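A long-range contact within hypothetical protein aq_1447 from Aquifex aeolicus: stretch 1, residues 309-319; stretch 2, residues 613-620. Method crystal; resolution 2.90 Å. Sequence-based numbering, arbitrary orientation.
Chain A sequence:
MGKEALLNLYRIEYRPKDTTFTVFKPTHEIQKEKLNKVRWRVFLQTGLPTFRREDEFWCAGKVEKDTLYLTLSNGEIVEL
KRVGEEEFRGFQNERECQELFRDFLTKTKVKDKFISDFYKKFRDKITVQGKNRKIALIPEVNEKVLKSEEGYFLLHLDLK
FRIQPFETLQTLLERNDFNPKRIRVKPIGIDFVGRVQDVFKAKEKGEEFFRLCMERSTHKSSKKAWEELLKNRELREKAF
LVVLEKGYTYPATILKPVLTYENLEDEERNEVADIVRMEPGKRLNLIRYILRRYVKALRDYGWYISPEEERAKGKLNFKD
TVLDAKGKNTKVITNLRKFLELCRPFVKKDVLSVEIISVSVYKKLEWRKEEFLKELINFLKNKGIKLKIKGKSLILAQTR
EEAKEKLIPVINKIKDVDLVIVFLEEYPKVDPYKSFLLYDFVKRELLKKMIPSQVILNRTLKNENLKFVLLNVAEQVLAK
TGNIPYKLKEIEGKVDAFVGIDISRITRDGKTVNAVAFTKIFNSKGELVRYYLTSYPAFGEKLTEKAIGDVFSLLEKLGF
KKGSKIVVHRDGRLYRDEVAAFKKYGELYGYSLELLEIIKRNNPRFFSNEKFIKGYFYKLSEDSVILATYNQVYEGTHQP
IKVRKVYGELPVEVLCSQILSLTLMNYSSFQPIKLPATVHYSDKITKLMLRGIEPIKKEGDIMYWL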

# COMPACT_ATOMS: atom_id res chain seq x y z
N GLU A 309 23.33 7.71 8.73
CA GLU A 309 22.38 7.13 7.79
C GLU A 309 23.13 6.32 6.77
O GLU A 309 24.31 6.54 6.58
CB GLU A 309 21.64 8.22 7.04
CG GLU A 309 20.55 8.97 7.81
CD GLU A 309 21.06 9.95 8.87
OE1 GLU A 309 22.23 10.41 8.82
OE2 GLU A 309 20.24 10.26 9.77
N GLU A 310 22.45 5.36 6.14
CA GLU A 310 23.10 4.57 5.11
C GLU A 310 22.81 5.29 3.81
O GLU A 310 21.68 5.74 3.57
CB GLU A 310 22.59 3.14 5.09
CG GLU A 310 22.95 2.29 6.32
CD GLU A 310 24.45 1.97 6.49
OE1 GLU A 310 25.01 1.24 5.63
OE2 GLU A 310 25.06 2.43 7.50
N ARG A 311 23.87 5.54 3.05
CA ARG A 311 23.77 6.23 1.78
C ARG A 311 23.40 5.26 0.69
O ARG A 311 23.76 4.09 0.75
CB ARG A 311 25.09 6.91 1.45
CG ARG A 311 25.28 8.23 2.18
CD ARG A 311 26.41 8.22 3.21
NE ARG A 311 26.04 8.91 4.44
CZ ARG A 311 26.46 10.13 4.81
NH1 ARG A 311 27.29 10.83 4.04
NH2 ARG A 311 26.01 10.65 5.95
N ALA A 312 22.67 5.77 -0.31
CA ALA A 312 22.25 4.98 -1.47
C ALA A 312 23.44 4.57 -2.31
O ALA A 312 24.48 5.21 -2.24
CB ALA A 312 21.29 5.77 -2.32
N LYS A 313 23.29 3.52 -3.10
CA LYS A 313 24.40 3.09 -3.95
C LYS A 313 24.60 3.99 -5.17
O LYS A 313 25.71 4.44 -5.42
CB LYS A 313 24.25 1.64 -4.34
CG LYS A 313 24.45 0.68 -3.17
CD LYS A 313 24.21 -0.79 -3.57
CE LYS A 313 25.19 -1.31 -4.63
NZ LYS A 313 24.83 -2.70 -5.03
N GLY A 314 23.52 4.29 -5.90
CA GLY A 314 23.63 5.15 -7.07
C GLY A 314 22.39 5.29 -7.95
O GLY A 314 21.27 5.05 -7.51
N LYS A 315 22.58 5.76 -9.17
CA LYS A 315 21.47 5.88 -10.09
C LYS A 315 21.56 4.70 -11.05
O LYS A 315 22.65 4.32 -11.50
CB LYS A 315 21.47 7.21 -10.86
CG LYS A 315 20.13 7.43 -11.53
CD LYS A 315 20.12 8.47 -12.62
CE LYS A 315 18.89 8.23 -13.51
NZ LYS A 315 18.52 9.35 -14.44
N LEU A 316 20.43 4.06 -11.26
CA LEU A 316 20.32 2.92 -12.16
C LEU A 316 19.73 3.46 -13.45
O LEU A 316 18.63 3.97 -13.47
CB LEU A 316 19.40 1.88 -11.54
CG LEU A 316 19.56 0.41 -11.91
CD1 LEU A 316 20.91 -0.14 -11.47
CD2 LEU A 316 18.48 -0.34 -11.23
N ASN A 317 20.52 3.44 -14.52
CA ASN A 317 20.01 3.90 -15.80
C ASN A 317 19.08 2.83 -16.32
O ASN A 317 19.18 1.64 -15.98
CB ASN A 317 21.12 4.23 -16.81
CG ASN A 317 21.84 5.54 -16.47
OD1 ASN A 317 21.28 6.63 -16.59
ND2 ASN A 317 23.09 5.42 -16.03
N PHE A 318 18.08 3.31 -17.03
CA PHE A 318 17.09 2.44 -17.60
C PHE A 318 16.84 2.91 -19.02
O PHE A 318 17.20 4.05 -19.35
CB PHE A 318 15.83 2.48 -16.74
CG PHE A 318 15.26 3.86 -16.52
CD1 PHE A 318 14.24 4.37 -17.37
CD2 PHE A 318 15.71 4.66 -15.46
CE1 PHE A 318 13.69 5.65 -17.15
CE2 PHE A 318 15.15 5.94 -15.24
CZ PHE A 318 14.14 6.43 -16.10
N LYS A 319 16.22 2.06 -19.83
CA LYS A 319 15.90 2.39 -21.21
C LYS A 319 14.63 3.27 -21.28
O LYS A 319 13.51 2.77 -21.22
CB LYS A 319 15.74 1.12 -22.02
CG LYS A 319 16.93 0.18 -22.03
CD LYS A 319 18.16 0.75 -22.77
CE LYS A 319 19.30 -0.29 -22.85
NZ LYS A 319 20.53 0.16 -23.60
N ILE A 613 15.90 12.18 -8.36
CA ILE A 613 16.10 10.92 -7.69
C ILE A 613 15.64 9.62 -8.41
O ILE A 613 16.07 8.52 -8.04
CB ILE A 613 15.59 11.14 -6.21
CG1 ILE A 613 16.63 11.97 -5.47
CG2 ILE A 613 15.38 9.88 -5.42
CD1 ILE A 613 16.11 12.75 -4.33
N LYS A 614 14.86 9.75 -9.50
CA LYS A 614 14.40 8.56 -10.23
C LYS A 614 15.58 7.70 -10.66
O LYS A 614 16.44 8.18 -11.43
CB LYS A 614 13.56 8.92 -11.46
CG LYS A 614 13.09 7.71 -12.25
CD LYS A 614 12.07 8.05 -13.28
CE LYS A 614 11.47 6.77 -13.87
NZ LYS A 614 10.41 6.95 -14.90
N GLY A 615 15.62 6.49 -10.10
CA GLY A 615 16.66 5.49 -10.36
C GLY A 615 17.54 5.21 -9.15
O GLY A 615 18.34 4.26 -9.13
N TYR A 616 17.37 6.03 -8.11
CA TYR A 616 18.13 5.87 -6.90
C TYR A 616 17.82 4.60 -6.15
O TYR A 616 16.65 4.23 -6.03
CB TYR A 616 17.93 7.07 -6.01
CG TYR A 616 18.80 8.24 -6.38
CD1 TYR A 616 19.07 8.57 -7.75
CD2 TYR A 616 19.37 9.03 -5.38
CE1 TYR A 616 19.89 9.69 -8.10
CE2 TYR A 616 20.19 10.15 -5.70
CZ TYR A 616 20.45 10.47 -7.05
OH TYR A 616 21.29 11.55 -7.29
N PHE A 617 18.87 3.97 -5.61
CA PHE A 617 18.73 2.70 -4.89
C PHE A 617 19.65 2.32 -3.73
O PHE A 617 20.81 2.72 -3.67
CB PHE A 617 18.73 1.55 -5.91
CG PHE A 617 20.08 1.24 -6.55
CD1 PHE A 617 20.73 0.02 -6.28
CD2 PHE A 617 20.66 2.12 -7.49
CE1 PHE A 617 21.94 -0.33 -6.93
CE2 PHE A 617 21.87 1.79 -8.16
CZ PHE A 617 22.51 0.55 -7.87
N TYR A 618 19.12 1.49 -2.84
CA TYR A 618 19.88 0.94 -1.72
C TYR A 618 19.55 -0.53 -1.89
O TYR A 618 18.39 -0.87 -2.10
CB TYR A 618 19.40 1.44 -0.33
CG TYR A 618 20.31 0.96 0.81
CD1 TYR A 618 21.44 1.71 1.18
CD2 TYR A 618 20.17 -0.33 1.38
CE1 TYR A 618 22.43 1.20 2.07
CE2 TYR A 618 21.15 -0.86 2.26
CZ TYR A 618 22.28 -0.09 2.60
OH TYR A 618 23.23 -0.61 3.46
N LYS A 619 20.56 -1.40 -1.81
CA LYS A 619 20.32 -2.83 -1.99
C LYS A 619 20.40 -3.62 -0.67
O LYS A 619 21.27 -3.37 0.17
CB LYS A 619 21.25 -3.38 -3.08
CG LYS A 619 20.89 -4.78 -3.60
CD LYS A 619 21.81 -5.19 -4.76
CE LYS A 619 21.49 -6.60 -5.20
NZ LYS A 619 22.63 -7.60 -5.18
N LEU A 620 19.42 -4.51 -0.48
CA LEU A 620 19.32 -5.38 0.69
C LEU A 620 19.77 -6.83 0.40
O LEU A 620 20.29 -7.12 -0.69
CB LEU A 620 17.91 -5.33 1.27
CG LEU A 620 17.51 -3.92 1.70
CD1 LEU A 620 16.02 -3.82 1.93
CD2 LEU A 620 18.30 -3.54 2.94

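The most unusual feature is Gly 615, a position where both the backbone angles and the neighbouring chain leave no room for a CB. Gly 615 sits within a type II turn from Ile 613 to Tyr 616, closed by Tyr 616 N to Ile 613 O at 2.8 Å. At its phi/psi of 113/-9 a CB would jam against the preceding carbonyl, and it would also fall about 3.0 Å from both Leu 316 O and Lys 315 CG. The bare backbone lets the neighbouring chain approach, and the turn's carbonyl becomes an acceptor: Leu 316 N donates to Gly 615 O at 3.0 Å.

From there the chains run antiparallel for a short distance, with Lys 315 opposite Tyr 616 at a CA-CA separation of 4.6 Å. Lys 313 N gives the shortest bond, 2.7 Å to Phe 617 O. Gly 314 O accepts from Phe 617 N at 3.2 Å and also receives a CA-H...O contact from Tyr 616 CA at 3.3 Å, so one carbonyl serves two neighbouring residues.

Aromatic rings repeatedly meet aliphatic carbon or backbone of the other stretch, and the rings come from both stretches. Phe 617, the residue most covered by this contact, takes Lys 313 CB over one ring face, 4.2 Å from CB to the ring centroid, while its CE2 meets Leu 316 CD1 at 4.0 Å. The lysine thus offers its apolar base to the ring. On the other face of the pairing, Lys 315 CB lies 4.0 Å from Tyr 616 CE1.

Tyr 618 presents its ring edge to backbone, with CD1 3.4 Å from Arg 311 O, and its OH makes a weak hydrogen bond to Glu 310 OE1 at 3.4 Å. Within the turn, the extended Lys 614 brings CE within 3.5 Å of Phe 318 CZ, a contact through lysine methylene while its amine is bonded elsewhere in the structure.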